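Long-range contacts in alpha-rhamnosidase (Dictyoglomus thermophilum, PDB 6I60), which probably hydrolyses terminal non-reducing alpha-L-rhamnose residues of alpha-L-rhamnosides, a glycoside hydrolase activity used to remove rhamnose selectively from natural flavonoids: residues A[135-139]-A[191-195]; A[368-372]-A[800-804]; A[393-397]-A[816-820]. All blocks are in the same frame, centred on the assembly; numbering follows the deposited sequence.

Contact 1 of 3, residues A[135-139]-A[191-195]; sequences FETGL and RARVY
Two arginines converge on one carboxylate oxygen, OE2 of Glu136. Arg191 NH1 reaches it at 2.8 Å in a salt bridge, and Arg193 NE lies 2.6 Å from the same Glu136 OE2 in a weak bond bent to 127°. The second oxygen has a straighter partner: Arg193 NH2 donates to Glu136 OE1 over 2.6 Å, almost in the plane of the guanidinium and on the syn lone pair. Arg193 therefore meets the carboxylate through its NE and NH2 atoms, with the two flat groups turned 35° apart, whereas the Arg191 plane stands much steeper to it. Glu136 reaches across because its CG is anti to the backbone N (chi1 170°) and the chain runs on extended. Both arginines have further partners: Arg191 donates to Cys110 O and pairs with Glu272, and Arg193 NH1 bonds to Ala192 O and pairs with Asp233. Two guanidinium groups around a buried carboxylate would be expected to favour its ionised form. Beyond this polar cluster the contact turns apolar. Leu139 places CD2 3.8 Å from the centroid of the Tyr195 ring, directly over one face, in a CH-pi contact, while Gly138 CA lies near CE2 of the same ring. Strand 133-137 of the immunoglobulin-like region is joined to strand 189-199, in the alpha-L-rhamnosidase N-terminal domain, by an interdomain salt-bridge network flanked by an aromatic-aliphatic patch.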
ATOM      1  N   PHE A 135       1.425 -20.645  12.828  1.00 60.39           N
ATOM      2  CA  PHE A 135       2.213 -20.082  11.740  1.00 62.35           C
ATOM      3  C   PHE A 135       3.120 -21.170  11.187  1.00 61.54           C
ATOM      4  O   PHE A 135       3.761 -21.895  11.953  1.00 62.15           O
ATOM      5  CB  PHE A 135       3.029 -18.861  12.195  1.00 59.92           C
ATOM      6  CG  PHE A 135       4.050 -19.158  13.258  1.00 58.67           C
ATOM      7  CD1 PHE A 135       3.689 -19.195  14.595  1.00 52.80           C
ATOM      8  CD2 PHE A 135       5.378 -19.370  12.921  1.00 64.19           C
ATOM      9  CE1 PHE A 135       4.628 -19.456  15.573  1.00 55.98           C
ATOM     10  CE2 PHE A 135       6.323 -19.632  13.896  1.00 58.12           C
ATOM     11  CZ  PHE A 135       5.947 -19.674  15.223  1.00 61.26           C
ATOM     12  N   GLU A 136       3.152 -21.297   9.863  1.00 63.16           N
ATOM     13  CA  GLU A 136       3.939 -22.317   9.183  1.00 61.62           C
ATOM     14  C   GLU A 136       5.126 -21.671   8.484  1.00 62.52           C
ATOM     15  O   GLU A 136       4.969 -20.663   7.787  1.00 58.82           O
ATOM     16  CB  GLU A 136       3.090 -23.084   8.167  1.00 62.88           C
ATOM     17  CG  GLU A 136       3.899 -24.003   7.261  1.00 63.27           C
ATOM     18  CD  GLU A 136       3.042 -25.030   6.547  1.00 64.99           C
ATOM     19  OE1 GLU A 136       1.828 -25.101   6.832  1.00 58.72           O
ATOM     20  OE2 GLU A 136       3.582 -25.765   5.692  1.00 69.94           O
ATOM     21  N   THR A 137       6.305 -22.254   8.667  1.00 60.87           N
ATOM     22  CA  THR A 137       7.501 -21.758   8.005  1.00 60.90           C
ATOM     23  C   THR A 137       7.584 -22.308   6.588  1.00 61.35           C
ATOM     24  O   THR A 137       7.189 -23.448   6.324  1.00 56.89           O
ATOM     25  CB  THR A 137       8.752 -22.143   8.796  1.00 55.28           C
ATOM     26  OG1 THR A 137       8.717 -23.541   9.100  1.00 60.99           O
ATOM     27  CG2 THR A 137       8.825 -21.353  10.094  1.00 53.76           C
ATOM     28  N   GLY A 138       8.127 -21.502   5.695  1.00 61.86           N
ATOM     29  CA  GLY A 138       8.298 -21.879   4.318  1.00 59.55           C
ATOM     30  C   GLY A 138       9.557 -22.685   4.153  1.00 67.29           C
ATOM     31  O   GLY A 138       9.850 -23.537   4.959  1.00 63.06           O
ATOM     32  N   LEU A 139      10.352 -22.369   3.136  1.00 66.21           N
ATOM     33  CA  LEU A 139      11.586 -23.094   2.874  1.00 60.94           C
ATOM     34  C   LEU A 139      12.715 -22.607   3.711  1.00 68.75           C
ATOM     35  O   LEU A 139      13.725 -23.250   3.773  1.00 73.87           O
ATOM     36  CB  LEU A 139      11.985 -23.029   1.423  1.00 55.58           C
ATOM     37  CG  LEU A 139      11.274 -24.088   0.610  1.00 68.45           C
ATOM     38  CD1 LEU A 139      12.159 -24.593  -0.488  1.00 71.31           C
ATOM     39  CD2 LEU A 139      10.898 -25.236   1.494  1.00 62.20           C
ATOM     40  N   ARG A 191      -0.106 -34.020   4.485  1.00 82.07           N
ATOM     41  CA  ARG A 191      -0.162 -32.627   4.066  1.00 75.60           C
ATOM     42  C   ARG A 191       0.662 -32.478   2.796  1.00 76.78           C
ATOM     43  O   ARG A 191       1.525 -33.306   2.495  1.00 78.78           O
ATOM     44  CB  ARG A 191       0.353 -31.684   5.159  1.00 70.65           C
ATOM     45  CG  ARG A 191       1.865 -31.658   5.281  1.00 77.33           C
ATOM     46  CD  ARG A 191       2.342 -30.430   6.032  1.00 76.11           C
ATOM     47  NE  ARG A 191       3.668 -30.632   6.607  1.00 80.74           N
ATOM     48  CZ  ARG A 191       4.559 -29.664   6.790  1.00 76.25           C
ATOM     49  NH1 ARG A 191       4.268 -28.417   6.442  1.00 68.95           N
ATOM     50  NH2 ARG A 191       5.742 -29.941   7.320  1.00 75.76           N
ATOM     51  N   ALA A 192       0.381 -31.410   2.051  1.00 76.17           N
ATOM     52  CA  ALA A 192       1.095 -31.129   0.815  1.00 73.53           C
ATOM     53  C   ALA A 192       1.355 -29.636   0.707  1.00 65.27           C
ATOM     54  O   ALA A 192       0.478 -28.821   1.005  1.00 71.18           O
ATOM     55  CB  ALA A 192       0.313 -31.614  -0.413  1.00 69.30           C
ATOM     56  N   ARG A 193       2.565 -29.286   0.282  1.00 65.98           N
ATOM     57  CA  ARG A 193       2.965 -27.898   0.116  1.00 64.26           C
ATOM     58  C   ARG A 193       3.654 -27.724  -1.229  1.00 69.72           C
ATOM     59  O   ARG A 193       4.266 -28.655  -1.760  1.00 74.66           O
ATOM     60  CB  ARG A 193       3.897 -27.441   1.242  1.00 64.83           C
ATOM     61  CG  ARG A 193       3.248 -27.434   2.613  1.00 68.86           C
ATOM     62  CD  ARG A 193       2.102 -26.441   2.671  1.00 66.75           C
ATOM     63  NE  ARG A 193       1.590 -26.281   4.027  1.00 63.46           N
ATOM     64  CZ  ARG A 193       0.607 -27.010   4.543  1.00 63.60           C
ATOM     65  NH1 ARG A 193       0.026 -27.953   3.813  1.00 67.18           N
ATOM     66  NH2 ARG A 193       0.203 -26.796   5.788  1.00 66.59           N
ATOM     67  N   VAL A 194       3.551 -26.513  -1.771  1.00 72.14           N
ATOM     68  CA  VAL A 194       4.069 -26.188  -3.095  1.00 67.30           C
ATOM     69  C   VAL A 194       4.736 -24.823  -3.009  1.00 58.76           C
ATOM     70  O   VAL A 194       4.089 -23.837  -2.643  1.00 54.78           O
ATOM     71  CB  VAL A 194       2.957 -26.193  -4.160  1.00 60.29           C
ATOM     72  CG1 VAL A 194       3.293 -25.262  -5.300  1.00 62.49           C
ATOM     73  CG2 VAL A 194       2.734 -27.600  -4.681  1.00 71.64           C
ATOM     74  N   TYR A 195       6.028 -24.765  -3.328  1.00 62.46           N
ATOM     75  CA  TYR A 195       6.831 -23.550  -3.192  1.00 59.88           C
ATOM     76  C   TYR A 195       7.308 -23.147  -4.583  1.00 57.98           C
ATOM     77  O   TYR A 195       8.304 -23.678  -5.083  1.00 53.72           O
ATOM     78  CB  TYR A 195       8.005 -23.769  -2.238  1.00 58.77           C
ATOM     79  CG  TYR A 195       7.640 -24.458  -0.939  1.00 59.20           C
ATOM     80  CD1 TYR A 195       7.509 -25.840  -0.873  1.00 63.94           C
ATOM     81  CD2 TYR A 195       7.436 -23.727   0.224  1.00 62.20           C
ATOM     82  CE1 TYR A 195       7.176 -26.473   0.311  1.00 68.34           C
ATOM     83  CE2 TYR A 195       7.107 -24.354   1.415  1.00 62.11           C
ATOM     84  CZ  TYR A 195       6.976 -25.725   1.452  1.00 63.52           C
ATOM     85  OH  TYR A 195       6.647 -26.346   2.635  1.00 57.64           O
TER

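Contact 2 of 3, residues A[368-372]-A[800-804]; sequences FGQNY and ATTLW
Gln370 leans its amide over Thr801, and its side chain can be read outward from CB. CG is anti to the backbone N (chi1 167°), and the bend at chi2 (77°) brings the amide back over Asn371 and against Thr801. CD then comes to rest 3.6 Å from Thr801 CB. OE1 lies alongside the same residue, against CB and the CG2 methyl. At the tip, NE2 spends its two hydrogens in diverging directions: one goes to Thr801 O at 3.0 Å, the other back to Asn371 O at 3.2 Å from NE2, nearly straight at 168°. Both acceptors receive the amide from above their carbonyl planes, and this pair of bonds fixes how the amide is rotated. The residues belong to two parts of the rhamnosidase fold: Gln370 lies at a corner of the chain, just ahead of strand 371-373 in the concanavalin-like beta domain, and Thr801 lies in the long loop between helices 792-797 and 826-835 of the six-hairpin glycosidase domain. His480 and Trp484 of helix 473-488 also pack against Gln370. One residue on, Asn371 N donates to Thr801 OG1 at 2.9 Å, so the threonine is held through both its carbonyl and its hydroxyl oxygen. Its methyl CG2 touches Gly369 O, and the CG2 methyl of Thr802 packs 3.5 Å from Asn371 O and close to Gln370 NE2.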
ATOM      1  N   PHE A 368     -18.117   2.003 -16.986  1.00 48.63           N
ATOM      2  CA  PHE A 368     -18.259   1.402 -15.668  1.00 45.81           C
ATOM      3  C   PHE A 368     -18.581   2.419 -14.582  1.00 44.52           C
ATOM      4  O   PHE A 368     -18.823   2.021 -13.438  1.00 44.34           O
ATOM      5  CB  PHE A 368     -16.983   0.641 -15.298  1.00 41.46           C
ATOM      6  CG  PHE A 368     -16.901  -0.729 -15.900  1.00 44.93           C
ATOM      7  CD1 PHE A 368     -17.636  -1.776 -15.373  1.00 49.83           C
ATOM      8  CD2 PHE A 368     -16.092  -0.970 -16.998  1.00 51.29           C
ATOM      9  CE1 PHE A 368     -17.563  -3.040 -15.925  1.00 46.42           C
ATOM     10  CE2 PHE A 368     -16.015  -2.233 -17.554  1.00 48.29           C
ATOM     11  CZ  PHE A 368     -16.751  -3.269 -17.017  1.00 44.02           C
ATOM     12  N   GLY A 369     -18.589   3.711 -14.908  1.00 41.12           N
ATOM     13  CA  GLY A 369     -18.889   4.747 -13.942  1.00 42.58           C
ATOM     14  C   GLY A 369     -17.797   5.040 -12.939  1.00 48.74           C
ATOM     15  O   GLY A 369     -18.010   5.864 -12.042  1.00 41.89           O
ATOM     16  N   GLN A 370     -16.635   4.403 -13.059  1.00 51.76           N
ATOM     17  CA  GLN A 370     -15.558   4.595 -12.101  1.00 45.35           C
ATOM     18  C   GLN A 370     -14.245   4.201 -12.759  1.00 48.27           C
ATOM     19  O   GLN A 370     -14.172   3.180 -13.447  1.00 47.41           O
ATOM     20  CB  GLN A 370     -15.795   3.771 -10.829  1.00 48.56           C
ATOM     21  CG  GLN A 370     -14.587   3.665  -9.908  1.00 47.11           C
ATOM     22  CD  GLN A 370     -14.365   4.924  -9.099  1.00 49.82           C
ATOM     23  OE1 GLN A 370     -15.301   5.479  -8.523  1.00 50.57           O
ATOM     24  NE2 GLN A 370     -13.120   5.388  -9.055  1.00 47.35           N
ATOM     25  N   ASN A 371     -13.220   5.025 -12.554  1.00 45.78           N
ATOM     26  CA  ASN A 371     -11.873   4.723 -13.023  1.00 45.82           C
ATOM     27  C   ASN A 371     -11.225   3.751 -12.043  1.00 52.67           C
ATOM     28  O   ASN A 371     -10.867   4.131 -10.922  1.00 50.56           O
ATOM     29  CB  ASN A 371     -11.061   6.008 -13.150  1.00 47.95           C
ATOM     30  CG  ASN A 371      -9.794   5.824 -13.960  1.00 47.55           C
ATOM     31  OD1 ASN A 371      -9.332   4.703 -14.172  1.00 53.83           O
ATOM     32  ND2 ASN A 371      -9.219   6.931 -14.412  1.00 45.76           N
ATOM     33  N   TYR A 372     -11.076   2.494 -12.457  1.00 45.98           N
ATOM     34  CA  TYR A 372     -10.497   1.472 -11.591  1.00 51.17           C
ATOM     35  C   TYR A 372      -9.361   0.749 -12.300  1.00 54.53           C
ATOM     36  O   TYR A 372      -8.908   1.186 -13.363  1.00 54.02           O
ATOM     37  CB  TYR A 372     -11.569   0.476 -11.137  1.00 48.33           C
ATOM     38  CG  TYR A 372     -12.141  -0.387 -12.241  1.00 52.65           C
ATOM     39  CD1 TYR A 372     -12.940   0.161 -13.238  1.00 48.97           C
ATOM     40  CD2 TYR A 372     -11.893  -1.753 -12.278  1.00 49.95           C
ATOM     41  CE1 TYR A 372     -13.467  -0.624 -14.247  1.00 48.41           C
ATOM     42  CE2 TYR A 372     -12.419  -2.549 -13.283  1.00 48.33           C
ATOM     43  CZ  TYR A 372     -13.204  -1.979 -14.264  1.00 51.04           C
ATOM     44  OH  TYR A 372     -13.730  -2.765 -15.264  1.00 49.92           O
ATOM     45  N   ALA A 800     -14.057  13.482 -12.531  1.00 49.06           N
ATOM     46  CA  ALA A 800     -12.996  12.616 -12.036  1.00 47.82           C
ATOM     47  C   ALA A 800     -13.553  11.683 -10.969  1.00 50.22           C
ATOM     48  O   ALA A 800     -14.144  12.138  -9.984  1.00 47.40           O
ATOM     49  CB  ALA A 800     -11.838  13.440 -11.476  1.00 47.38           C
ATOM     50  N   THR A 801     -13.375  10.379 -11.173  1.00 52.39           N
ATOM     51  CA  THR A 801     -13.681   9.394 -10.147  1.00 49.61           C
ATOM     52  C   THR A 801     -12.455   9.016  -9.328  1.00 49.68           C
ATOM     53  O   THR A 801     -12.584   8.281  -8.343  1.00 54.18           O
ATOM     54  CB  THR A 801     -14.288   8.132 -10.771  1.00 53.16           C
ATOM     55  OG1 THR A 801     -13.633   7.844 -12.014  1.00 50.84           O
ATOM     56  CG2 THR A 801     -15.779   8.325 -11.016  1.00 42.13           C
ATOM     57  N   THR A 802     -11.279   9.494  -9.720  1.00 50.54           N
ATOM     58  CA  THR A 802     -10.064   9.348  -8.929  1.00 46.65           C
ATOM     59  C   THR A 802      -9.413  10.727  -8.876  1.00 41.95           C
ATOM     60  O   THR A 802     -10.060  11.764  -9.068  1.00 48.99           O
ATOM     61  CB  THR A 802      -9.141   8.268  -9.513  1.00 49.42           C
ATOM     62  OG1 THR A 802      -9.059   8.417 -10.937  1.00 52.58           O
ATOM     63  CG2 THR A 802      -9.665   6.878  -9.185  1.00 44.18           C
ATOM     64  N   LEU A 803      -8.112  10.761  -8.623  1.00 49.49           N
ATOM     65  CA  LEU A 803      -7.373  12.011  -8.549  1.00 44.54           C
ATOM     66  C   LEU A 803      -6.477  12.161  -9.771  1.00 50.10           C
ATOM     67  O   LEU A 803      -5.946  11.179 -10.298  1.00 57.35           O
ATOM     68  CB  LEU A 803      -6.540  12.082  -7.267  1.00 44.24           C
ATOM     69  CG  LEU A 803      -7.082  13.037  -6.200  1.00 47.23           C
ATOM     70  CD1 LEU A 803      -8.480  12.631  -5.770  1.00 39.33           C
ATOM     71  CD2 LEU A 803      -6.148  13.095  -5.005  1.00 51.04           C
ATOM     72  N   TRP A 804      -6.319  13.402 -10.222  1.00 52.95           N
ATOM     73  CA  TRP A 804      -5.538  13.704 -11.409  1.00 50.05           C
ATOM     74  C   TRP A 804      -4.064  13.881 -11.066  1.00 52.19           C
ATOM     75  O   TRP A 804      -3.689  14.132  -9.917  1.00 50.92           O
ATOM     76  CB  TRP A 804      -6.047  14.975 -12.088  1.00 52.33           C
ATOM     77  CG  TRP A 804      -7.395  14.841 -12.701  1.00 51.14           C
ATOM     78  CD1 TRP A 804      -8.078  13.686 -12.939  1.00 50.03           C
ATOM     79  CD2 TRP A 804      -8.235  15.908 -13.155  1.00 52.45           C
ATOM     80  NE1 TRP A 804      -9.292  13.967 -13.516  1.00 53.01           N
ATOM     81  CE2 TRP A 804      -9.414  15.324 -13.661  1.00 54.75           C
ATOM     82  CE3 TRP A 804      -8.104  17.300 -13.185  1.00 46.24           C
ATOM     83  CZ2 TRP A 804     -10.456  16.083 -14.188  1.00 53.32           C
ATOM     84  CZ3 TRP A 804      -9.139  18.052 -13.711  1.00 54.65           C
ATOM     85  CH2 TRP A 804     -10.299  17.442 -14.206  1.00 53.15           C
TER

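Contact 3 of 3, residues A[393-397]-A[816-820]; sequences HAELT and NSHNH
Glu395 and Leu396 press on His818 in two distinct ways, one polar and one apolar. On the buried side the Glu395 chain runs extended beyond CG, and its OE1 accepts the backbone N-H of His818 at 3.1 Å, with an angle of 149°. The donor approaches on the syn side but 22° out of the carboxylate plane. OE1 is shared with Thr407 OG1, while OE2 accepts from Asn371 ND2 and lies against Asn819 CB. Several groups thus hold the carboxylate in place, each of them uncharged. The loop that receives it has its own internal tie, an ST turn in which Asn819 N donates weakly to Ser817 OG. His820 ND1 lies 3.1 Å from that same Ser817 OG, which meets the His820 ring in its plane, and Gln499 is a further partner of the hydroxyl. The close packing continues in the apolar half, although here it comes from a residue that is itself partly exposed and so marks the looser side. Leu396 brings CD2 over a face of the His818 ring in a CH-pi contact, 3.7 Å from its centroid and displaced toward the ND1 rim, where CD2 and ND1 are 3.3 Å apart. Both Leu396 methyls lie over that one face, CD2 toward ND1 and CD1 toward NE2 of His818, 3.6 Å from it. The ring in turn bonds through NE2 to Leu810 O and lies beside Trp804. A polar, buried glutamate beside a CH-pi contact makes this an interdomain seam, between the 388-397 region of the concanavalin-like beta domain and the loop between helices 792-797 and 826-835 of the helical glycosidase domain.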
ATOM      1  N   HIS A 393      -9.098  -0.374 -23.640  1.00 51.27           N
ATOM      2  CA  HIS A 393      -9.407   0.269 -22.370  1.00 48.20           C
ATOM      3  C   HIS A 393      -8.892   1.701 -22.381  1.00 45.81           C
ATOM      4  O   HIS A 393      -7.836   1.985 -22.955  1.00 53.62           O
ATOM      5  CB  HIS A 393      -8.791  -0.498 -21.190  1.00 48.82           C
ATOM      6  CG  HIS A 393      -8.952  -1.984 -21.280  1.00 50.96           C
ATOM      7  ND1 HIS A 393      -8.279  -2.754 -22.205  1.00 51.67           N
ATOM      8  CD2 HIS A 393      -9.703  -2.844 -20.551  1.00 54.53           C
ATOM      9  CE1 HIS A 393      -8.613  -4.021 -22.048  1.00 53.66           C
ATOM     10  NE2 HIS A 393      -9.474  -4.104 -21.050  1.00 58.27           N
ATOM     11  N   ALA A 394      -9.635   2.600 -21.741  1.00 42.42           N
ATOM     12  CA  ALA A 394      -9.249   4.002 -21.705  1.00 48.72           C
ATOM     13  C   ALA A 394      -9.818   4.664 -20.459  1.00 48.87           C
ATOM     14  O   ALA A 394     -10.772   4.176 -19.846  1.00 41.33           O
ATOM     15  CB  ALA A 394      -9.713   4.746 -22.962  1.00 54.54           C
ATOM     16  N   GLU A 395      -9.211   5.795 -20.095  1.00 50.46           N
ATOM     17  CA  GLU A 395      -9.619   6.580 -18.938  1.00 51.84           C
ATOM     18  C   GLU A 395     -10.668   7.630 -19.284  1.00 58.05           C
ATOM     19  O   GLU A 395     -11.559   7.906 -18.472  1.00 57.16           O
ATOM     20  CB  GLU A 395      -8.402   7.268 -18.313  1.00 45.46           C
ATOM     21  CG  GLU A 395      -7.611   6.406 -17.345  1.00 52.93           C
ATOM     22  CD  GLU A 395      -6.618   7.217 -16.527  1.00 59.97           C
ATOM     23  OE1 GLU A 395      -6.044   8.183 -17.073  1.00 55.54           O
ATOM     24  OE2 GLU A 395      -6.413   6.893 -15.336  1.00 65.05           O
ATOM     25  N   LEU A 396     -10.582   8.224 -20.471  1.00 52.63           N
ATOM     26  CA  LEU A 396     -11.425   9.344 -20.865  1.00 52.88           C
ATOM     27  C   LEU A 396     -12.175   9.018 -22.154  1.00 56.86           C
ATOM     28  O   LEU A 396     -11.976   7.972 -22.774  1.00 54.11           O
ATOM     29  CB  LEU A 396     -10.587  10.614 -21.030  1.00 52.10           C
ATOM     30  CG  LEU A 396      -9.672  10.922 -19.845  1.00 56.01           C
ATOM     31  CD1 LEU A 396      -8.704  12.048 -20.175  1.00 45.95           C
ATOM     32  CD2 LEU A 396     -10.501  11.255 -18.611  1.00 49.99           C
ATOM     33  N   THR A 397     -13.045   9.941 -22.554  1.00 59.80           N
ATOM     34  CA  THR A 397     -13.852   9.791 -23.754  1.00 60.33           C
ATOM     35  C   THR A 397     -13.787  11.068 -24.580  1.00 61.42           C
ATOM     36  O   THR A 397     -13.363  12.124 -24.103  1.00 62.58           O
ATOM     37  CB  THR A 397     -15.315   9.467 -23.412  1.00 59.76           C
ATOM     38  OG1 THR A 397     -16.047   9.227 -24.619  1.00 68.10           O
ATOM     39  CG2 THR A 397     -15.956  10.630 -22.663  1.00 53.18           C
ATOM     40  N   ASN A 816      -0.506  13.713 -18.281  1.00 57.97           N
ATOM     41  CA  ASN A 816      -1.907  14.104 -18.168  1.00 52.74           C
ATOM     42  C   ASN A 816      -2.750  12.981 -17.573  1.00 58.36           C
ATOM     43  O   ASN A 816      -3.946  12.885 -17.860  1.00 64.11           O
ATOM     44  CB  ASN A 816      -2.479  14.508 -19.530  1.00 54.63           C
ATOM     45  CG  ASN A 816      -1.728  15.658 -20.173  1.00 63.50           C
ATOM     46  OD1 ASN A 816      -1.106  16.473 -19.491  1.00 71.93           O
ATOM     47  ND2 ASN A 816      -1.800  15.739 -21.497  1.00 61.71           N
ATOM     48  N   SER A 817      -2.147  12.122 -16.755  1.00 57.72           N
ATOM     49  CA  SER A 817      -2.858  10.950 -16.261  1.00 56.63           C
ATOM     50  C   SER A 817      -3.965  11.347 -15.289  1.00 60.22           C
ATOM     51  O   SER A 817      -3.874  12.355 -14.582  1.00 61.10           O
ATOM     52  CB  SER A 817      -1.896   9.982 -15.579  1.00 59.47           C
ATOM     53  OG  SER A 817      -2.597   9.100 -14.716  1.00 56.16           O
ATOM     54  N   HIS A 818      -5.017  10.527 -15.255  1.00 61.08           N
ATOM     55  CA  HIS A 818      -6.215  10.810 -14.474  1.00 57.32           C
ATOM     56  C   HIS A 818      -6.406   9.838 -13.314  1.00 53.49           C
ATOM     57  O   HIS A 818      -7.534   9.664 -12.839  1.00 50.77           O
ATOM     58  CB  HIS A 818      -7.446  10.796 -15.380  1.00 51.82           C
ATOM     59  CG  HIS A 818      -7.663  12.074 -16.128  1.00 53.31           C
ATOM     60  ND1 HIS A 818      -8.870  12.738 -16.131  1.00 47.95           N
ATOM     61  CD2 HIS A 818      -6.825  12.810 -16.895  1.00 50.06           C
ATOM     62  CE1 HIS A 818      -8.767  13.830 -16.869  1.00 52.53           C
ATOM     63  NE2 HIS A 818      -7.536  13.896 -17.345  1.00 52.50           N
ATOM     64  N   ASN A 819      -5.339   9.201 -12.848  1.00 53.73           N
ATOM     65  CA  ASN A 819      -5.425   8.292 -11.712  1.00 50.66           C
ATOM     66  C   ASN A 819      -4.102   8.313 -10.948  1.00 50.80           C
ATOM     67  O   ASN A 819      -3.410   7.308 -10.806  1.00 50.97           O
ATOM     68  CB  ASN A 819      -5.794   6.882 -12.170  1.00 51.57           C
ATOM     69  CG  ASN A 819      -6.355   6.032 -11.042  1.00 49.86           C
ATOM     70  OD1 ASN A 819      -6.309   6.419  -9.874  1.00 46.49           O
ATOM     71  ND2 ASN A 819      -6.888   4.866 -11.389  1.00 47.58           N
ATOM     72  N   HIS A 820      -3.739   9.481 -10.436  1.00 51.06           N
ATOM     73  CA  HIS A 820      -2.543   9.637  -9.624  1.00 52.74           C
ATOM     74  C   HIS A 820      -2.904   9.701  -8.145  1.00 49.47           C
ATOM     75  O   HIS A 820      -4.039  10.001  -7.767  1.00 54.84           O
ATOM     76  CB  HIS A 820      -1.766  10.890 -10.030  1.00 56.92           C
ATOM     77  CG  HIS A 820      -0.712  10.635 -11.061  1.00 58.14           C
ATOM     78  ND1 HIS A 820      -0.974   9.976 -12.243  1.00 61.77           N
ATOM     79  CD2 HIS A 820       0.607  10.941 -11.085  1.00 52.06           C
ATOM     80  CE1 HIS A 820       0.138   9.895 -12.954  1.00 65.57           C
ATOM     81  NE2 HIS A 820       1.112  10.470 -12.273  1.00 58.21           N
TER

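All three contacts are largely buried interdomain junctions, each with some partly exposed residues: Arg191 and Arg193 in contact 1, Gly369 and Thr801 in contact 2, Leu396 in contact 3. Contact 1, its nearest atoms about 29 Å from those of either other contact, joins two beta domains largely through charge. Contacts 2 and 3, with centres about 8 Å apart, both bind the concanavalin-like domain to the same loop between helices 792-797 and 826-835. Here hydrogen bonds to uncharged groups prevail, and the one carboxylate, Glu395, is shared with Asn371 of contact 2. The loop is also tied to itself: Leu803 O lies 2.8 Å from His820 N.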